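Local coordinates for putative phosphinothricin n-acetyltransferase (Acinetobacter baylyi, PDB 2JLM) that transfers the acetyl group of acetyl-CoA to an amine, probably that of L-methionine sulfoximine and L-methionine sulfone, as a member of the GNAT family, at the interface of chains A and B. Residues are numbered along the deposited sequence; one frame, centred on the assembly and turned at random. Chains: chain A/B, Putative phosphinothricin n-acetyltransferase.

Contact 1: the interface of chains A and B. Residues chain A 88, 91, 125-126, 128, 170, 172; chain B 153-156, 163.
Two copies of a GNAT-family acetyltransferase meet here across a two-fold axis, the strands 91-98, 126-132 and 162-172 of chain A facing the turn of chain B that joins strands 148-153 and 156-159. A:His125 and B:Trp163 reach toward each other tip to tip and overlap face to face: the imidazole lies over the six-membered part of the indole, centroids 3.6 Å apart and planes inclined by 15°. With CG anti to the backbone N (chi1 -176°) the imidazole swings out over the indole, and chi2 of 59° turns its CD2-NE2 side onto it. A hydrogen bond in the ring plane fixes the ring's rotation: NE2 donates at 2.8 Å to the amide oxygen OE1 of B:Gln155, on a lone pair of that oxygen. The extended chain of B:Gln155 crosses the imidazole obliquely, and its oxygen would favour a proton on NE2. A:Gln170 starts from the crowded chi1 position and then runs straight, so that its amide lies against the backbone of B:Gln154 and grips it twice. OE1 of A:Gln170 accepts from N of B:Gln154 at 3.0 Å, and NE2 donates to O of the same residue at 2.9 Å, almost in the amide plane. The CG2 methyl of B:Ile153 packs on CD of A:Gln170 at 3.9 Å. A:Thr91 turns OG1 anti to its carbonyl carbon and donates to a lone pair of the B:Ala156 carbonyl O at 2.6 Å. Water 1 lies 2.7 Å from the same A:Thr91 OG1 and also bonds to the carbonyl O of B:Gln155. CD2 of A:Tyr88 also comes to 3.4 Å from O of B:Ala156.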
loop_
_atom_site.group_PDB
_atom_site.type_symbol
_atom_site.label_atom_id
_atom_site.label_comp_id
_atom_site.label_asym_id
_atom_site.label_seq_id
_atom_site.Cartn_x
_atom_site.Cartn_y
_atom_site.Cartn_z
ATOM N N TYR A 88 -19.489 -35.168 -25.747
ATOM C CA TYR A 88 -19.094 -34.078 -26.643
ATOM C C TYR A 88 -18.611 -34.552 -28.019
ATOM O O TYR A 88 -18.048 -33.772 -28.784
ATOM C CB TYR A 88 -18.006 -33.211 -25.989
ATOM C CG TYR A 88 -18.499 -32.421 -24.793
ATOM C CD1 TYR A 88 -18.315 -32.890 -23.503
ATOM C CD2 TYR A 88 -19.152 -31.207 -24.957
ATOM C CE1 TYR A 88 -18.764 -32.176 -22.409
ATOM C CE2 TYR A 88 -19.609 -30.484 -23.867
ATOM C CZ TYR A 88 -19.417 -30.975 -22.593
ATOM O OH TYR A 88 -19.881 -30.264 -21.494
ATOM N N THR A 91 -18.944 -32.351 -31.033
ATOM C CA THR A 91 -18.476 -30.988 -30.911
ATOM C C THR A 91 -16.968 -30.990 -31.085
ATOM O O THR A 91 -16.258 -31.741 -30.414
ATOM C CB THR A 91 -18.825 -30.415 -29.520
ATOM O OG1 THR A 91 -20.251 -30.360 -29.365
ATOM C CG2 THR A 91 -18.239 -29.011 -29.346
ATOM N N HIS A 125 -21.475 -31.749 -35.359
ATOM C CA HIS A 125 -22.698 -30.992 -35.069
ATOM C C HIS A 125 -22.395 -29.559 -34.628
ATOM O O HIS A 125 -23.091 -28.628 -35.032
ATOM C CB HIS A 125 -23.572 -31.711 -34.029
ATOM C CG HIS A 125 -24.881 -31.031 -33.765
ATOM N ND1 HIS A 125 -25.812 -30.791 -34.754
ATOM C CD2 HIS A 125 -25.417 -30.542 -32.619
ATOM C CE1 HIS A 125 -26.862 -30.177 -34.232
ATOM N NE2 HIS A 125 -26.649 -30.021 -32.934
ATOM N N VAL A 126 -21.360 -29.383 -33.804
ATOM C CA VAL A 126 -20.969 -28.044 -33.363
ATOM C C VAL A 126 -19.469 -27.774 -33.501
ATOM O O VAL A 126 -18.638 -28.561 -33.041
ATOM C CB VAL A 126 -21.376 -27.788 -31.893
ATOM C CG1 VAL A 126 -20.977 -26.373 -31.469
ATOM C CG2 VAL A 126 -22.871 -27.998 -31.710
ATOM N N VAL A 128 -16.609 -25.083 -32.329
ATOM C CA VAL A 128 -16.369 -24.015 -31.362
ATOM C C VAL A 128 -15.027 -23.348 -31.611
ATOM O O VAL A 128 -13.998 -24.014 -31.695
ATOM C CB VAL A 128 -16.363 -24.549 -29.906
ATOM C CG1 VAL A 128 -16.018 -23.421 -28.917
ATOM C CG2 VAL A 128 -17.687 -25.184 -29.569
ATOM N N GLN A 170 -19.551 -20.334 -31.584
ATOM C CA GLN A 170 -19.976 -21.644 -32.040
ATOM C C GLN A 170 -20.747 -21.538 -33.334
ATOM O O GLN A 170 -21.388 -20.525 -33.615
ATOM C CB GLN A 170 -20.853 -22.340 -30.988
ATOM C CG GLN A 170 -22.327 -21.901 -31.012
ATOM C CD GLN A 170 -23.167 -22.630 -29.983
ATOM O OE1 GLN A 170 -23.433 -22.103 -28.900
ATOM N NE2 GLN A 170 -23.588 -23.857 -30.312
ATOM N N THR A 172 -23.472 -24.127 -35.302
ATOM C CA THR A 172 -24.224 -25.375 -35.200
ATOM C C THR A 172 -24.604 -25.842 -36.603
ATOM O O THR A 172 -25.124 -25.076 -37.409
ATOM C CB THR A 172 -25.515 -25.201 -34.348
ATOM O OG1 THR A 172 -25.189 -24.574 -33.103
ATOM C CG2 THR A 172 -26.164 -26.560 -34.073
ATOM N N ILE B 153 -23.105 -22.876 -24.619
ATOM C CA ILE B 153 -22.873 -23.446 -25.925
ATOM C C ILE B 153 -24.001 -24.411 -26.220
ATOM O O ILE B 153 -24.102 -25.469 -25.605
ATOM C CB ILE B 153 -21.527 -24.171 -25.995
ATOM C CG1 ILE B 153 -20.401 -23.171 -25.724
ATOM C CG2 ILE B 153 -21.375 -24.845 -27.347
ATOM C CD1 ILE B 153 -19.033 -23.789 -25.560
ATOM N N GLN B 154 -24.854 -24.027 -27.163
ATOM C CA GLN B 154 -26.033 -24.806 -27.500
ATOM C C GLN B 154 -25.707 -26.134 -28.178
ATOM O O GLN B 154 -24.865 -26.207 -29.076
ATOM C CB GLN B 154 -26.973 -23.963 -28.372
ATOM C CG GLN B 154 -27.290 -22.617 -27.743
ATOM C CD GLN B 154 -28.339 -21.847 -28.511
ATOM O OE1 GLN B 154 -29.463 -22.318 -28.693
ATOM N NE2 GLN B 154 -27.982 -20.649 -28.958
ATOM N N GLN B 155 -26.368 -27.180 -27.703
ATOM C CA GLN B 155 -26.294 -28.511 -28.291
ATOM C C GLN B 155 -24.863 -29.020 -28.375
ATOM O O GLN B 155 -24.520 -29.809 -29.257
ATOM C CB GLN B 155 -26.981 -28.512 -29.658
ATOM C CG GLN B 155 -28.305 -27.725 -29.661
ATOM C CD GLN B 155 -29.120 -27.919 -30.935
ATOM O OE1 GLN B 155 -28.835 -28.800 -31.747
ATOM N NE2 GLN B 155 -30.130 -27.080 -31.118
ATOM N N ALA B 156 -24.034 -28.566 -27.444
ATOM C CA ALA B 156 -22.648 -29.020 -27.362
ATOM C C ALA B 156 -22.548 -30.488 -26.961
ATOM O O ALA B 156 -21.582 -31.173 -27.307
ATOM C CB ALA B 156 -21.863 -28.153 -26.400
ATOM N N TRP B 163 -29.760 -33.599 -27.877
ATOM C CA TRP B 163 -28.769 -32.540 -27.773
ATOM C C TRP B 163 -28.912 -31.794 -26.445
ATOM O O TRP B 163 -30.028 -31.541 -25.981
ATOM C CB TRP B 163 -28.910 -31.568 -28.954
ATOM C CG TRP B 163 -28.700 -32.213 -30.296
ATOM C CD1 TRP B 163 -29.629 -32.365 -31.291
ATOM C CD2 TRP B 163 -27.487 -32.798 -30.787
ATOM N NE1 TRP B 163 -29.065 -33.008 -32.371
ATOM C CE2 TRP B 163 -27.749 -33.279 -32.091
ATOM C CE3 TRP B 163 -26.198 -32.949 -30.261
ATOM C CZ2 TRP B 163 -26.774 -33.913 -32.871
ATOM C CZ3 TRP B 163 -25.235 -33.586 -31.032
ATOM C CH2 TRP B 163 -25.530 -34.058 -32.323
HETATM O O HOH W 1 -22.518 -31.638 -30.225
#

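Contact 2: the interface of chains A and B. Residues chain A 85-90, 180-182; chain B 39-41, 156-159.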
loop_
_atom_site.group_PDB
_atom_site.type_symbol
_atom_site.label_atom_id
_atom_site.label_comp_id
_atom_site.label_asym_id
_atom_site.label_seq_id
_atom_site.Cartn_x
_atom_site.Cartn_y
_atom_site.Cartn_z
ATOM N N PHE A 85 -14.917 -35.677 -23.159
ATOM C CA PHE A 85 -15.909 -36.551 -22.553
ATOM C C PHE A 85 -16.730 -37.070 -23.702
ATOM O O PHE A 85 -16.962 -36.347 -24.667
ATOM C CB PHE A 85 -16.828 -35.790 -21.602
ATOM C CG PHE A 85 -16.117 -35.151 -20.462
ATOM C CD1 PHE A 85 -15.715 -33.826 -20.536
ATOM C CD2 PHE A 85 -15.846 -35.871 -19.311
ATOM C CE1 PHE A 85 -15.057 -33.230 -19.481
ATOM C CE2 PHE A 85 -15.187 -35.282 -18.251
ATOM C CZ PHE A 85 -14.791 -33.960 -18.335
ATOM N N PRO A 86 -17.185 -38.319 -23.603
ATOM C CA PRO A 86 -17.877 -38.949 -24.728
ATOM C C PRO A 86 -19.072 -38.133 -25.221
ATOM O O PRO A 86 -19.320 -38.086 -26.421
ATOM C CB PRO A 86 -18.341 -40.288 -24.140
ATOM C CG PRO A 86 -17.377 -40.554 -23.010
ATOM C CD PRO A 86 -17.097 -39.206 -22.429
ATOM N N ALA A 87 -19.796 -37.493 -24.309
ATOM C CA ALA A 87 -21.004 -36.761 -24.683
ATOM C C ALA A 87 -20.748 -35.597 -25.647
ATOM O O ALA A 87 -21.682 -35.103 -26.283
ATOM C CB ALA A 87 -21.715 -36.274 -23.454
ATOM N N TYR A 88 -19.489 -35.168 -25.747
ATOM C CA TYR A 88 -19.094 -34.078 -26.643
ATOM C C TYR A 88 -18.611 -34.552 -28.019
ATOM O O TYR A 88 -18.048 -33.772 -28.784
ATOM C CB TYR A 88 -18.006 -33.211 -25.989
ATOM C CG TYR A 88 -18.499 -32.421 -24.793
ATOM C CD1 TYR A 88 -18.315 -32.890 -23.503
ATOM C CD2 TYR A 88 -19.152 -31.207 -24.957
ATOM C CE1 TYR A 88 -18.764 -32.176 -22.409
ATOM C CE2 TYR A 88 -19.609 -30.484 -23.867
ATOM C CZ TYR A 88 -19.417 -30.975 -22.593
ATOM O OH TYR A 88 -19.881 -30.264 -21.494
ATOM N N LYS A 89 -18.859 -35.819 -28.335
ATOM C CA LYS A 89 -18.359 -36.442 -29.566
ATOM C C LYS A 89 -18.676 -35.684 -30.855
ATOM O O LYS A 89 -17.987 -35.852 -31.866
ATOM C CB LYS A 89 -18.892 -37.874 -29.686
ATOM C CG LYS A 89 -20.407 -37.946 -29.697
ATOM C CD LYS A 89 -20.906 -39.378 -29.650
ATOM C CE LYS A 89 -20.459 -40.159 -30.862
ATOM N NZ LYS A 89 -21.240 -41.416 -31.000
ATOM N N TYR A 90 -19.730 -34.878 -30.838
ATOM C CA TYR A 90 -20.157 -34.177 -32.047
ATOM C C TYR A 90 -19.754 -32.704 -32.018
ATOM O O TYR A 90 -20.162 -31.902 -32.864
ATOM C CB TYR A 90 -21.673 -34.330 -32.256
ATOM C CG TYR A 90 -22.124 -35.766 -32.486
ATOM C CD1 TYR A 90 -21.809 -36.430 -33.664
ATOM C CD2 TYR A 90 -22.871 -36.454 -31.523
ATOM C CE1 TYR A 90 -22.219 -37.736 -33.887
ATOM C CE2 TYR A 90 -23.279 -37.761 -31.731
ATOM C CZ TYR A 90 -22.947 -38.396 -32.918
ATOM O OH TYR A 90 -23.346 -39.689 -33.153
ATOM N N GLN A 180 -25.949 -40.805 -32.205
ATOM C CA GLN A 180 -26.201 -41.974 -31.384
ATOM C C GLN A 180 -25.273 -41.958 -30.178
ATOM O O GLN A 180 -24.085 -41.661 -30.315
ATOM C CB GLN A 180 -26.009 -43.258 -32.209
ATOM C CG GLN A 180 -27.040 -43.453 -33.333
ATOM C CD GLN A 180 -26.785 -44.694 -34.184
ATOM N N ASP A 181 -25.825 -42.246 -28.998
ATOM C CA ASP A 181 -25.014 -42.420 -27.796
ATOM C C ASP A 181 -23.939 -43.436 -28.144
ATOM O O ASP A 181 -24.083 -44.172 -29.114
ATOM C CB ASP A 181 -25.862 -42.946 -26.628
ATOM C CG ASP A 181 -26.546 -41.832 -25.823
ATOM O OD1 ASP A 181 -26.348 -41.781 -24.585
ATOM O OD2 ASP A 181 -27.290 -41.013 -26.411
ATOM N N ASP A 182 -22.862 -43.484 -27.369
ATOM C CA ASP A 182 -21.827 -44.487 -27.605
ATOM C C ASP A 182 -22.201 -45.810 -26.942
ATOM O O ASP A 182 -21.373 -46.716 -26.842
ATOM C CB ASP A 182 -20.464 -44.012 -27.096
ATOM C CG ASP A 182 -19.820 -42.989 -28.012
ATOM O OD1 ASP A 182 -20.221 -42.905 -29.191
ATOM O OD2 ASP A 182 -18.905 -42.274 -27.547
ATOM O OXT ASP A 182 -23.333 -45.996 -26.488
ATOM N N TYR B 39 -20.557 -36.471 -18.448
ATOM C CA TYR B 39 -20.755 -36.646 -19.881
ATOM C C TYR B 39 -20.195 -37.958 -20.451
ATOM O O TYR B 39 -19.794 -38.018 -21.614
ATOM C CB TYR B 39 -20.274 -35.410 -20.645
ATOM C CG TYR B 39 -21.362 -34.363 -20.802
ATOM C CD1 TYR B 39 -21.512 -33.653 -21.988
ATOM C CD2 TYR B 39 -22.257 -34.108 -19.772
ATOM C CE1 TYR B 39 -22.514 -32.702 -22.134
ATOM C CE2 TYR B 39 -23.256 -33.164 -19.910
ATOM C CZ TYR B 39 -23.381 -32.463 -21.090
ATOM O OH TYR B 39 -24.379 -31.516 -21.222
ATOM N N ASP B 40 -20.187 -39.000 -19.619
ATOM C CA ASP B 40 -19.890 -40.355 -20.063
ATOM C C ASP B 40 -21.179 -41.099 -20.375
ATOM O O ASP B 40 -22.234 -40.792 -19.820
ATOM C CB ASP B 40 -19.136 -41.145 -18.990
ATOM C CG ASP B 40 -17.843 -40.485 -18.575
ATOM O OD1 ASP B 40 -17.886 -39.311 -18.149
ATOM O OD2 ASP B 40 -16.785 -41.150 -18.660
ATOM N N TYR B 41 -21.078 -42.087 -21.257
ATOM C CA TYR B 41 -22.199 -42.957 -21.587
ATOM C C TYR B 41 -22.154 -44.212 -20.727
ATOM O O TYR B 41 -23.176 -44.673 -20.227
ATOM C CB TYR B 41 -22.135 -43.367 -23.060
ATOM C CG TYR B 41 -22.317 -42.231 -24.026
ATOM C CD1 TYR B 41 -21.276 -41.818 -24.843
ATOM C CD2 TYR B 41 -23.534 -41.571 -24.127
ATOM C CE1 TYR B 41 -21.445 -40.774 -25.742
ATOM C CE2 TYR B 41 -23.712 -40.528 -25.018
ATOM C CZ TYR B 41 -22.667 -40.133 -25.825
ATOM O OH TYR B 41 -22.850 -39.094 -26.709
ATOM N N ALA B 156 -24.034 -28.566 -27.444
ATOM C CA ALA B 156 -22.648 -29.020 -27.362
ATOM C C ALA B 156 -22.548 -30.488 -26.961
ATOM O O ALA B 156 -21.582 -31.173 -27.307
ATOM C CB ALA B 156 -21.863 -28.153 -26.400
ATOM N N GLY B 157 -23.546 -30.978 -26.234
ATOM C CA GLY B 157 -23.526 -32.360 -25.777
ATOM C C GLY B 157 -24.604 -33.240 -26.384
ATOM O O GLY B 157 -25.588 -32.759 -26.937
ATOM N N PHE B 158 -24.412 -34.546 -26.289
ATOM C CA PHE B 158 -25.426 -35.480 -26.731
ATOM C C PHE B 158 -25.510 -36.617 -25.724
ATOM O O PHE B 158 -24.522 -37.306 -25.483
ATOM C CB PHE B 158 -25.104 -36.021 -28.123
ATOM C CG PHE B 158 -26.196 -36.889 -28.702
ATOM C CD1 PHE B 158 -27.318 -36.317 -29.294
ATOM C CD2 PHE B 158 -26.112 -38.275 -28.634
ATOM C CE1 PHE B 158 -28.334 -37.108 -29.816
ATOM C CE2 PHE B 158 -27.124 -39.076 -29.156
ATOM C CZ PHE B 158 -28.235 -38.491 -29.748
ATOM N N LYS B 159 -26.683 -36.794 -25.120
ATOM C CA LYS B 159 -26.894 -37.872 -24.157
ATOM C C LYS B 159 -28.383 -38.202 -24.029
ATOM O O LYS B 159 -29.227 -37.323 -24.168
ATOM C CB LYS B 159 -26.321 -37.503 -22.791
ATOM C CG LYS B 159 -26.116 -38.730 -21.894
ATOM C CD LYS B 159 -25.547 -38.374 -20.528
ATOM C CE LYS B 159 -25.159 -39.629 -19.751
ATOM N NZ LYS B 159 -24.685 -39.317 -18.371
#
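Backbone hydrogen bonds tie the 3-10 helix 86-88 of chain A to two segments of chain B in this second patch of the two-fold interface between two GNAT-family chains. N of A:Ala87 donates to the carbonyl O of B:Tyr39 at 2.7 Å, and the carbonyl O of A:Ala87 accepts from N of B:Phe158 at 2.8 Å; both donors lie in the plane of the carbonyl they meet. One alanine thus joins the loop at 39-41 to strand 156-159. Packing is centred on the B:Tyr41 ring. The backbone N of A:Asp182 stands 3.3 Å above the middle of one face. CB of A:Pro86 touches CD1 of B:Tyr41 at 3.4 Å, while the carboxylate of A:Asp181 crosses obliquely by the CD2-CE2 side, its plane turned 59° from the ring. The side chains of B:Tyr39 and A:Tyr88 cross at about a right angle, though their rings are far from perpendicular; CB and CG of B:Tyr39 also lie 3.3 Å from the methyl CB of A:Ala87. A:Tyr90 runs alongside B:Phe158, pointing the same way. Polar contacts within chain A shape its C-terminal tail, which lies against B:Tyr41. A:Lys89 leaves by the crowded chi1 position (59°), bends at chi3, and brings NZ into a salt bridge with OD1 of A:Asp182 at 2.6 Å, entering from above the carboxylate plane. The same NZ donates nearly along the carbonyl axis of A:Gln180, whose own N donates to OH of A:Tyr90. On the chain B side, the hydroxyl OH of B:Tyr41 donates at 2.7 Å to the carbonyl O of B:Phe158, approaching from above the carbonyl plane.

Contact 1 and contact 2 adjoin, the centres of their C-alpha atoms about 11 Å apart, and share A:Tyr88 and B:Ala156. In chain A the passage from the 3-10 helix 86-88 to strand 91-98 runs from contact 2 into contact 1; in chain B the start of strand 156-159 does the same. Contact 1 lies against the sheet, whereas contact 2 brings in the loop at 39-41 and the chain A C-terminus. Two-fold symmetry repeats both with the chains exchanged, giving a continuous interface compatible with a dimer within the six-copy assembly, although the structure alone does not establish the state in solution.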